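Side-chain contacts in alanine racemase (Corynebacterium glutamicum, PDB 2DY3), which binds pyridoxal-5'-phosphate and belongs to the alanine racemase family, with an N-terminal TIM-type barrel domain and a C-terminal domain rich in beta strands: residues B[13-16]-B[17-21]; B[57-61]-B[62-66]; B[168-171]-B[172-176]; B[195-198]-B[199-203]; B[207-210]-B[211-215]. All coordinates share one frame; numbering follows the deposited sequence.

Contact 1. Residues B[13-16]-B[17-21]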
# COMPACT_ATOMS: atom_id res chain seq x y z
N ILE B 13 16.03 -8.00 13.86
CA ILE B 13 16.78 -7.46 12.73
C ILE B 13 18.28 -7.46 13.03
O ILE B 13 19.10 -7.83 12.18
CB ILE B 13 16.31 -6.02 12.38
CG1 ILE B 13 14.90 -6.08 11.79
CG2 ILE B 13 17.28 -5.36 11.40
CD1 ILE B 13 14.33 -4.74 11.40
N ALA B 14 18.65 -7.05 14.24
CA ALA B 14 20.05 -7.04 14.62
C ALA B 14 20.57 -8.47 14.55
O ALA B 14 21.65 -8.73 14.01
CB ALA B 14 20.20 -6.49 16.03
N HIS B 15 19.80 -9.40 15.10
CA HIS B 15 20.16 -10.81 15.09
C HIS B 15 20.41 -11.27 13.66
O HIS B 15 21.46 -11.85 13.35
CB HIS B 15 19.03 -11.65 15.69
CG HIS B 15 19.18 -13.12 15.46
ND1 HIS B 15 20.06 -13.90 16.19
CD2 HIS B 15 18.60 -13.95 14.57
CE1 HIS B 15 20.01 -15.14 15.75
NE2 HIS B 15 19.13 -15.20 14.76
N ASN B 16 19.44 -11.01 12.79
CA ASN B 16 19.53 -11.39 11.39
C ASN B 16 20.78 -10.78 10.77
O ASN B 16 21.47 -11.43 9.98
CB ASN B 16 18.29 -10.89 10.63
CG ASN B 16 17.02 -11.57 11.09
OD1 ASN B 16 15.92 -11.05 10.90
ND2 ASN B 16 17.16 -12.75 11.68
N THR B 17 21.08 -9.53 11.14
CA THR B 17 22.25 -8.85 10.61
C THR B 17 23.53 -9.57 11.03
O THR B 17 24.44 -9.76 10.23
CB THR B 17 22.31 -7.39 11.10
OG1 THR B 17 21.16 -6.68 10.62
CG2 THR B 17 23.57 -6.71 10.57
N ARG B 18 23.58 -9.99 12.30
CA ARG B 18 24.75 -10.71 12.82
C ARG B 18 24.91 -12.06 12.11
O ARG B 18 26.02 -12.46 11.76
CB ARG B 18 24.61 -10.94 14.33
CG ARG B 18 24.74 -9.68 15.17
CD ARG B 18 24.45 -9.95 16.64
NE ARG B 18 25.32 -10.99 17.21
CZ ARG B 18 25.26 -11.41 18.47
NH1 ARG B 18 24.38 -10.88 19.31
NH2 ARG B 18 26.08 -12.36 18.89
N VAL B 19 23.80 -12.76 11.92
CA VAL B 19 23.83 -14.06 11.25
C VAL B 19 24.28 -13.94 9.79
O VAL B 19 24.95 -14.82 9.26
CB VAL B 19 22.44 -14.73 11.27
CG1 VAL B 19 22.43 -15.94 10.34
CG2 VAL B 19 22.08 -15.15 12.68
N LEU B 20 23.91 -12.84 9.15
CA LEU B 20 24.30 -12.64 7.76
C LEU B 20 25.76 -12.20 7.69
O LEU B 20 26.49 -12.58 6.77
CB LEU B 20 23.41 -11.58 7.09
CG LEU B 20 21.93 -11.96 6.94
CD1 LEU B 20 21.19 -10.83 6.25
CD2 LEU B 20 21.79 -13.24 6.15
N LYS B 21 26.19 -11.42 8.67
CA LYS B 21 27.57 -10.95 8.71
C LYS B 21 28.49 -12.16 8.88
O LYS B 21 29.50 -12.29 8.18
CB LYS B 21 27.77 -9.96 9.86
CG LYS B 21 29.06 -9.16 9.77
CD LYS B 21 29.12 -8.37 8.47
CE LYS B 21 30.46 -7.68 8.27
NZ LYS B 21 30.72 -6.64 9.29
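The imidazole of His15 carries the CG2 methyl of Val19 over one face, while its NE2 is hydrogen-bonded to Gly231 O. The methyl is 3.9 Å from the His15 ring centroid and displaced toward the rim on the CE1 and NE2 side, a CH-pi contact in which NE2 is the nearest ring atom, 3.6 Å from Val19 CG2. With CG anti to the backbone N (chi1 168°), the His15 ring reaches toward the next helical turn, crossing Val19, four positions on, at a slant. A second i to i+4 pair is polar. Thr17 OG1 donates to Ile13 O at 2.8 Å, the same length as the bond from Thr17 N to Ile13 O, and the two donors reach this oxygen from opposite faces of its carbonyl plane. The hydroxyl sits 38° out of that plane; the carbonyl thus holds the buried side-chain donor as well as its helical bond. Farther along, Leu20 CG packs 3.1 Å from Asn16 O. All of this lies within helix 10-24: Ile13, Ala14 and Thr17 face helix 42-50 through Val45, Val48 and Ile49, and Leu20 rests on Phe219.

Contact 2. Residues B[57-61]-B[62-66]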
# COMPACT_ATOMS: atom_id res chain seq x y z
N PHE B 57 24.69 -0.22 1.91
CA PHE B 57 23.24 -0.34 1.75
C PHE B 57 22.86 -0.19 0.29
O PHE B 57 23.48 0.56 -0.46
CB PHE B 57 22.52 0.73 2.57
CG PHE B 57 22.57 0.49 4.05
CD1 PHE B 57 21.65 -0.35 4.66
CD2 PHE B 57 23.56 1.08 4.83
CE1 PHE B 57 21.70 -0.59 6.03
CE2 PHE B 57 23.62 0.84 6.20
CZ PHE B 57 22.69 -0.00 6.80
N GLY B 58 21.83 -0.93 -0.12
CA GLY B 58 21.37 -0.85 -1.49
C GLY B 58 19.91 -0.45 -1.53
O GLY B 58 19.09 -0.97 -0.75
N VAL B 59 19.58 0.49 -2.41
CA VAL B 59 18.19 0.91 -2.57
C VAL B 59 17.90 1.05 -4.05
O VAL B 59 18.81 1.02 -4.88
CB VAL B 59 17.87 2.27 -1.88
CG1 VAL B 59 17.93 2.13 -0.37
CG2 VAL B 59 18.82 3.36 -2.38
N ALA B 60 16.62 1.20 -4.37
CA ALA B 60 16.22 1.34 -5.76
C ALA B 60 16.33 2.76 -6.27
O ALA B 60 17.01 3.01 -7.27
CB ALA B 60 14.79 0.86 -5.94
N THR B 61 15.68 3.70 -5.59
CA THR B 61 15.65 5.08 -6.06
C THR B 61 16.57 6.11 -5.41
O THR B 61 17.14 5.89 -4.34
CB THR B 61 14.21 5.63 -5.98
OG1 THR B 61 13.84 5.83 -4.61
CG2 THR B 61 13.23 4.66 -6.63
N LEU B 62 16.70 7.23 -6.10
CA LEU B 62 17.50 8.37 -5.67
C LEU B 62 16.96 8.85 -4.34
O LEU B 62 17.71 9.12 -3.41
CB LEU B 62 17.37 9.49 -6.70
CG LEU B 62 18.48 9.84 -7.70
CD1 LEU B 62 19.42 8.66 -7.94
CD2 LEU B 62 17.82 10.32 -8.99
N ALA B 63 15.63 8.96 -4.26
CA ALA B 63 14.97 9.42 -3.06
C ALA B 63 15.23 8.50 -1.86
O ALA B 63 15.40 8.98 -0.75
CB ALA B 63 13.46 9.56 -3.31
N GLU B 64 15.26 7.19 -2.09
CA GLU B 64 15.52 6.25 -0.99
C GLU B 64 16.96 6.39 -0.53
O GLU B 64 17.26 6.37 0.66
CB GLU B 64 15.27 4.81 -1.42
CG GLU B 64 13.81 4.50 -1.77
CD GLU B 64 13.63 3.08 -2.26
OE1 GLU B 64 14.49 2.61 -3.02
OE2 GLU B 64 12.62 2.44 -1.89
N ALA B 65 17.87 6.51 -1.49
CA ALA B 65 19.28 6.66 -1.15
C ALA B 65 19.48 7.95 -0.35
O ALA B 65 20.19 7.95 0.66
CB ALA B 65 20.13 6.70 -2.42
N MET B 66 18.84 9.03 -0.78
CA MET B 66 18.96 10.30 -0.08
C MET B 66 18.35 10.23 1.32
O MET B 66 18.83 10.88 2.25
CB MET B 66 18.33 11.43 -0.91
CG MET B 66 19.23 11.90 -2.07
SD MET B 66 18.57 13.19 -3.17
CE MET B 66 18.96 14.69 -2.20
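A capping box opens helix 62-70, built by Thr61 at the N-cap and Glu64 three residues later. Thr61 OG1 accepts from Glu64 N at 3.2 Å; in return Glu64 OE1 accepts from Thr61 N at 3.0 Å in a nearly straight bond (168°). The threonine hydroxyl lies between its own N and carbonyl carbon (chi1 71°), which turns it back over the first helical turn, where it also touches Glu64 CG. OE1 has a further donor: Ala60 N reaches it at 2.9 Å, more bent at the hydrogen, approaching nearly along the C-O axis, whereas Thr61 N comes from above the carboxylate plane. Two neighbouring amides at the corner of the chain thus grip OE1. The other oxygen, OE2, takes Ala35 N and forms a salt bridge with Arg355 of the second subunit, which ties the buried carboxylate to the dimer interface and probably offsets its charge; together these bonds probably fix its rotation. Beside the box, Val59 CG2 packs against Ala65 CB at 3.6 Å. The corner links strand 56-59 to helix 62-70 in a beta-alpha-beta unit, with Leu62 and Ala65 leaning on Cys79 of strand 76-81.

Contact 3. Residues B[168-171]-B[172-176]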
# COMPACT_ATOMS: atom_id res chain seq x y z
N PRO B 168 21.37 -23.74 -13.40
CA PRO B 168 20.83 -23.54 -14.75
C PRO B 168 20.95 -22.08 -15.19
O PRO B 168 21.99 -21.65 -15.69
CB PRO B 168 19.37 -23.96 -14.61
CG PRO B 168 19.31 -24.72 -13.28
CD PRO B 168 20.28 -23.95 -12.44
N GLU B 169 19.87 -21.34 -15.00
CA GLU B 169 19.79 -19.92 -15.36
C GLU B 169 20.89 -19.10 -14.69
O GLU B 169 21.60 -18.33 -15.35
CB GLU B 169 18.42 -19.37 -14.96
CG GLU B 169 18.26 -17.87 -15.15
CD GLU B 169 18.13 -17.47 -16.60
OE1 GLU B 169 19.11 -17.63 -17.36
OE2 GLU B 169 17.04 -16.99 -16.98
N THR B 170 21.03 -19.26 -13.38
CA THR B 170 22.02 -18.53 -12.60
C THR B 170 23.44 -18.66 -13.13
O THR B 170 24.11 -17.66 -13.36
CB THR B 170 21.99 -18.99 -11.13
OG1 THR B 170 20.72 -18.64 -10.56
CG2 THR B 170 23.10 -18.32 -10.34
N ASP B 171 23.89 -19.90 -13.32
CA ASP B 171 25.25 -20.11 -13.81
C ASP B 171 25.46 -19.52 -15.20
O ASP B 171 26.56 -19.08 -15.52
CB ASP B 171 25.58 -21.60 -13.80
CG ASP B 171 26.09 -22.07 -12.45
OD1 ASP B 171 25.54 -21.62 -11.42
OD2 ASP B 171 27.03 -22.89 -12.40
N ARG B 172 24.42 -19.51 -16.02
CA ARG B 172 24.55 -18.95 -17.35
C ARG B 172 24.77 -17.44 -17.21
O ARG B 172 25.54 -16.84 -17.97
CB ARG B 172 23.30 -19.22 -18.19
CG ARG B 172 23.44 -18.81 -19.65
CD ARG B 172 24.61 -19.54 -20.31
NE ARG B 172 24.40 -20.98 -20.31
CZ ARG B 172 23.52 -21.62 -21.07
NH1 ARG B 172 22.75 -20.93 -21.91
NH2 ARG B 172 23.39 -22.94 -20.99
N GLN B 173 24.11 -16.84 -16.23
CA GLN B 173 24.25 -15.41 -15.97
C GLN B 173 25.66 -15.08 -15.48
O GLN B 173 26.25 -14.08 -15.89
CB GLN B 173 23.24 -14.93 -14.93
CG GLN B 173 21.79 -14.89 -15.42
CD GLN B 173 20.90 -14.09 -14.48
OE1 GLN B 173 20.97 -12.86 -14.43
NE2 GLN B 173 20.06 -14.79 -13.72
N ILE B 174 26.20 -15.93 -14.61
CA ILE B 174 27.53 -15.72 -14.06
C ILE B 174 28.57 -15.77 -15.17
O ILE B 174 29.52 -14.99 -15.18
CB ILE B 174 27.89 -16.77 -12.98
CG1 ILE B 174 26.97 -16.60 -11.77
CG2 ILE B 174 29.34 -16.59 -12.52
CD1 ILE B 174 27.06 -15.23 -11.16
N ILE B 175 28.40 -16.70 -16.11
CA ILE B 175 29.35 -16.80 -17.21
C ILE B 175 29.38 -15.47 -17.98
O ILE B 175 30.45 -14.93 -18.24
CB ILE B 175 28.96 -17.93 -18.20
CG1 ILE B 175 29.20 -19.29 -17.55
CG2 ILE B 175 29.78 -17.81 -19.47
CD1 ILE B 175 28.82 -20.47 -18.43
N ALA B 176 28.21 -14.95 -18.32
CA ALA B 176 28.11 -13.69 -19.04
C ALA B 176 28.67 -12.53 -18.22
O ALA B 176 29.31 -11.62 -18.75
CB ALA B 176 26.67 -13.42 -19.42
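Glu169 and Gln173, one turn apart, meet as methylene and amide nitrogen: Glu169 CG lies 3.8 Å from Gln173 NE2, and the carboxylate and amide planes stand 71° to each other. Beneath them Glu169 O accepts from Gln173 N at 3.0 Å, in the carbonyl plane, and Thr170 O takes Ile174 N in the same fashion. At the flanking carbonyls the donors are tilted from the plane: Asp171 O receives Ile175 N at 3.1 Å from 29° outside it, and the bond from Arg172 N to Pro168 O is the longest of the four at 3.3 Å. Polar side-chain ends find their partners elsewhere. Thr170 OG1 is hydrogen-bonded to Ala162 O, Gln173 OE1 to Ser125 OG, and Asp171 OD1 forms a salt bridge with Arg205. Gln173 extends beyond CG, which carries its buried amide to that serine. Glu169 OE1 and Arg172 NH1 stay 6.7 Å apart; the arginine chain, bent at chi2 and chi3, leads its guanidinium away on the exposed side. The i to i+4 bonds are those of an ordinary alpha-helix start, with Thr170 and Gln173 tied to neighbouring segments, on helix 169-186, which follows strand 150-156 in the TIM-type barrel.

Contact 4. Residues B[195-198]-B[199-203]. With PLP (pyridoxal-5'-phosphate), chain F.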
# COMPACT_ATOMS: atom_id res chain seq x y z
N HIS B 195 29.41 -7.70 -7.11
CA HIS B 195 28.40 -8.48 -6.40
C HIS B 195 27.26 -8.96 -7.29
O HIS B 195 26.91 -8.32 -8.28
CB HIS B 195 27.84 -7.66 -5.23
CG HIS B 195 27.58 -6.22 -5.56
ND1 HIS B 195 26.32 -5.73 -5.81
CD2 HIS B 195 28.41 -5.15 -5.61
CE1 HIS B 195 26.38 -4.43 -6.00
NE2 HIS B 195 27.64 -4.05 -5.88
N VAL B 196 26.70 -10.11 -6.94
CA VAL B 196 25.60 -10.71 -7.69
C VAL B 196 24.59 -11.38 -6.76
O VAL B 196 23.43 -11.55 -7.13
CB VAL B 196 26.11 -11.78 -8.68
CG1 VAL B 196 27.11 -11.18 -9.66
CG2 VAL B 196 26.76 -12.94 -7.91
N CYS B 197 25.02 -11.74 -5.56
CA CYS B 197 24.18 -12.45 -4.61
C CYS B 197 23.06 -11.74 -3.84
O CYS B 197 23.30 -10.83 -3.05
CB CYS B 197 25.07 -13.18 -3.58
SG CYS B 197 25.85 -14.68 -4.22
N ASN B 198 21.83 -12.17 -4.10
CA ASN B 198 20.66 -11.66 -3.40
C ASN B 198 20.44 -12.73 -2.32
O ASN B 198 21.23 -13.67 -2.26
CB ASN B 198 19.46 -11.56 -4.35
CG ASN B 198 19.11 -12.89 -4.98
OD1 ASN B 198 19.88 -13.85 -4.94
ND2 ASN B 198 17.93 -12.96 -5.59
N SER B 199 19.41 -12.62 -1.50
CA SER B 199 19.19 -13.61 -0.44
C SER B 199 19.22 -15.09 -0.85
O SER B 199 19.95 -15.89 -0.25
CB SER B 199 17.88 -13.33 0.30
OG SER B 199 17.99 -12.17 1.11
N PRO B 200 18.44 -15.48 -1.86
CA PRO B 200 18.44 -16.89 -2.28
C PRO B 200 19.82 -17.41 -2.68
O PRO B 200 20.24 -18.47 -2.21
CB PRO B 200 17.43 -16.91 -3.42
CG PRO B 200 17.47 -15.52 -3.95
CD PRO B 200 17.53 -14.69 -2.70
N ALA B 201 20.52 -16.68 -3.54
CA ALA B 201 21.84 -17.09 -3.99
C ALA B 201 22.84 -17.09 -2.83
O ALA B 201 23.62 -18.03 -2.67
CB ALA B 201 22.33 -16.16 -5.10
N PHE B 202 22.81 -16.03 -2.02
CA PHE B 202 23.71 -15.90 -0.87
C PHE B 202 23.59 -17.06 0.11
O PHE B 202 24.59 -17.58 0.60
CB PHE B 202 23.43 -14.59 -0.14
CG PHE B 202 24.24 -14.41 1.13
CD1 PHE B 202 25.62 -14.43 1.09
CD2 PHE B 202 23.61 -14.18 2.34
CE1 PHE B 202 26.37 -14.23 2.25
CE2 PHE B 202 24.34 -13.98 3.50
CZ PHE B 202 25.72 -14.01 3.45
N LEU B 203 22.35 -17.46 0.40
CA LEU B 203 22.12 -18.54 1.34
C LEU B 203 22.32 -19.93 0.74
O LEU B 203 21.97 -20.93 1.37
CB LEU B 203 20.70 -18.45 1.92
CG LEU B 203 20.33 -17.22 2.75
CD1 LEU B 203 18.87 -17.33 3.19
CD2 LEU B 203 21.24 -17.10 3.96
N1 PLP F . 19.64 -6.56 -5.46
C2 PLP F . 18.76 -5.84 -6.29
C2A PLP F . 19.30 -5.18 -7.55
C3 PLP F . 17.39 -5.76 -5.93
O3 PLP F . 16.51 -5.07 -6.73
C4 PLP F . 16.94 -6.41 -4.73
C4A PLP F . 15.45 -6.39 -4.31
C5 PLP F . 17.88 -7.14 -3.93
C6 PLP F . 19.21 -7.20 -4.31
C5A PLP F . 17.49 -7.87 -2.68
O4P PLP F . 17.01 -9.17 -2.98
P PLP F . 16.48 -10.26 -1.90
O1P PLP F . 15.43 -9.66 -1.09
O2P PLP F . 15.98 -11.32 -2.78
O3P PLP F . 17.70 -10.60 -1.13
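Asn198, the N-cap of the short helix 199-202, is the centre of the contact. Its OD1 accepts from Ala201 N at 3.2 Å, with the donor tilted 34° from the amide plane, and its backbone O takes Phe202 N at 2.9 Å almost in line with the carbonyl bond. CG stands between the backbone N and the carbonyl carbon (chi1 58°), the torsion that folds the amide back over the first turn. There it crosses the Pro200 ring at about a right angle, with Pro200 CG close to both OD1 and ND2. Cys197 and Ala201 make the apolar part: Cys197 SG meets Ala201 CB at 3.9 Å, while Cys197 CB lies against Phe202 CB. The residue after the cap, Ser199, meets pyridoxal-5'-phosphate. Ser199 N donates to O3P of the phosphate at 2.7 Å and Ser199 OG to the same oxygen at 2.8 Å, and Gly216 N and Leu217 N are hydrogen-bonded to the group as well. Ser199 OG is itself held by Ala218 N. A phosphate at the start of this short helix would probably gain a little from the helix dipole besides its direct N-H and O-H bonds.

Contact 5. Residues B[207-210]-B[211-215]. With PLP (pyridoxal-5'-phosphate), chain F.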
# COMPACT_ATOMS: atom_id res chain seq x y z
N ASP B 207 30.08 -19.85 -3.40
CA ASP B 207 31.07 -19.69 -4.46
C ASP B 207 30.82 -18.41 -5.25
O ASP B 207 31.63 -18.03 -6.09
CB ASP B 207 31.03 -20.89 -5.41
CG ASP B 207 29.66 -21.11 -6.03
OD1 ASP B 207 29.60 -21.62 -7.16
OD2 ASP B 207 28.64 -20.78 -5.38
N LEU B 208 29.70 -17.74 -4.98
CA LEU B 208 29.38 -16.51 -5.70
C LEU B 208 29.44 -15.25 -4.83
O LEU B 208 28.95 -14.20 -5.23
CB LEU B 208 27.98 -16.63 -6.33
CG LEU B 208 27.77 -17.81 -7.28
CD1 LEU B 208 26.32 -17.83 -7.76
CD2 LEU B 208 28.73 -17.69 -8.45
N HIS B 209 30.04 -15.36 -3.66
CA HIS B 209 30.13 -14.19 -2.77
C HIS B 209 30.92 -13.02 -3.36
O HIS B 209 30.60 -11.86 -3.10
CB HIS B 209 30.76 -14.59 -1.44
CG HIS B 209 29.86 -15.41 -0.57
ND1 HIS B 209 28.58 -15.74 -0.93
CD2 HIS B 209 30.06 -15.95 0.66
CE1 HIS B 209 28.02 -16.45 0.04
NE2 HIS B 209 28.90 -16.59 1.01
N MET B 210 31.94 -13.32 -4.15
CA MET B 210 32.76 -12.28 -4.75
C MET B 210 33.23 -11.34 -3.65
O MET B 210 33.53 -11.80 -2.55
CB MET B 210 31.94 -11.51 -5.80
CG MET B 210 31.36 -12.42 -6.86
SD MET B 210 30.65 -11.54 -8.24
CE MET B 210 32.13 -11.20 -9.19
N GLU B 211 33.30 -10.04 -3.91
CA GLU B 211 33.77 -9.11 -2.88
C GLU B 211 32.63 -8.60 -2.01
O GLU B 211 32.86 -8.07 -0.92
CB GLU B 211 34.47 -7.91 -3.51
CG GLU B 211 35.77 -8.20 -4.26
CD GLU B 211 35.52 -8.75 -5.66
OE1 GLU B 211 34.41 -8.55 -6.19
OE2 GLU B 211 36.45 -9.37 -6.22
N MET B 212 31.40 -8.75 -2.48
CA MET B 212 30.26 -8.27 -1.73
C MET B 212 28.99 -9.03 -2.08
O MET B 212 28.82 -9.48 -3.21
CB MET B 212 30.07 -6.77 -2.01
CG MET B 212 29.01 -6.05 -1.17
SD MET B 212 28.95 -4.26 -1.53
CE MET B 212 29.88 -3.60 -0.18
N VAL B 213 28.11 -9.17 -1.10
CA VAL B 213 26.83 -9.84 -1.28
C VAL B 213 25.77 -8.81 -0.89
O VAL B 213 26.02 -7.96 -0.03
CB VAL B 213 26.71 -11.09 -0.37
CG1 VAL B 213 27.84 -12.07 -0.69
CG2 VAL B 213 26.77 -10.70 1.10
N ARG B 214 24.60 -8.86 -1.51
CA ARG B 214 23.55 -7.90 -1.19
C ARG B 214 22.19 -8.50 -0.93
O ARG B 214 21.29 -8.43 -1.77
CB ARG B 214 23.43 -6.84 -2.30
CG ARG B 214 23.23 -7.39 -3.69
CD ARG B 214 22.78 -6.28 -4.64
NE ARG B 214 22.74 -6.72 -6.04
CZ ARG B 214 22.18 -7.84 -6.47
NH1 ARG B 214 21.60 -8.68 -5.62
NH2 ARG B 214 22.17 -8.12 -7.76
N PRO B 215 22.02 -9.11 0.24
CA PRO B 215 20.74 -9.72 0.57
C PRO B 215 19.78 -8.69 1.16
O PRO B 215 20.21 -7.72 1.81
CB PRO B 215 21.11 -10.81 1.56
CG PRO B 215 22.25 -10.19 2.31
CD PRO B 215 23.05 -9.49 1.23
N1 PLP F . 19.64 -6.56 -5.46
C2 PLP F . 18.76 -5.84 -6.29
C2A PLP F . 19.30 -5.18 -7.55
C3 PLP F . 17.39 -5.76 -5.93
O3 PLP F . 16.51 -5.07 -6.73
C4 PLP F . 16.94 -6.41 -4.73
C4A PLP F . 15.45 -6.39 -4.31
C5 PLP F . 17.88 -7.14 -3.93
C6 PLP F . 19.21 -7.20 -4.31
C5A PLP F . 17.49 -7.87 -2.68
O4P PLP F . 17.01 -9.17 -2.98
P PLP F . 16.48 -10.26 -1.90
O1P PLP F . 15.43 -9.66 -1.09
O2P PLP F . 15.98 -11.32 -2.78
O3P PLP F . 17.70 -10.60 -1.13
O HOH W 1 28.02 -11.70 -4.68
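The backbone turns back on itself through Met210, whose positive phi (53°) lies outside the range usual in helices and strands, bringing His209 CA to 5.7 Å from Val213 CA. Across this turn Val213 CG1 comes obliquely to the His209 ring, 3.8 Å from its ND1, and also packs near His209 O. The torsion that sets this methyl anti to the carbonyl carbon (chi1 -59°) carries it to His209. The His209 ring also meets that of Phe202, which in turn touches Val213, so the three side chains pack together. A water lies 2.7 Å from Leu208 O and 2.8 Å from Met212 O, placed to donate to each, though it has more acceptors near it than protons to give. Beside the turn, Glu211 OE1 accepts from Asn194 N, and Met210 leans on Phe177. Beyond strand 212-213 the chain enters the pocket. There the Arg214 guanidinium turns one face to the pyridine end of pyridoxal-5'-phosphate, with NH1 2.9 Å from N1 of the ligand, and Pro215 CA lies 3.6 Å from the phosphate atom O3P. An arginine set against the pyridine nitrogen is a known feature of alanine racemases; here N1 lies over the face of the guanidinium. Paired with strand 28-32 through Val213 and its neighbours, this strand adjoins the first of the parallel barrel strands and delivers the arginine to the site from its C-terminal end, as in TIM-type barrels.

Contacts 1, 2 and 4 are largely buried, whereas contacts 3 and 5 are partly open. Contacts 4 and 5 adjoin, their centres about 6 Å apart, and both touch pyridoxal-5'-phosphate: the first through the phosphate, the second mainly through the pyridine ring. Contacts 2 and 4 both cap a helix start, but a threonine hydroxyl, answered by a carboxylate, caps one, and an asparagine side-chain oxygen the other. Contacts 1 and 3 are mid-helix or early-helix turns; each packs on contacts 4 and 5, Leu20 against Phe202 and Pro215, Ile174 against Val196 and Leu208. Contact 2 alone reaches the second subunit.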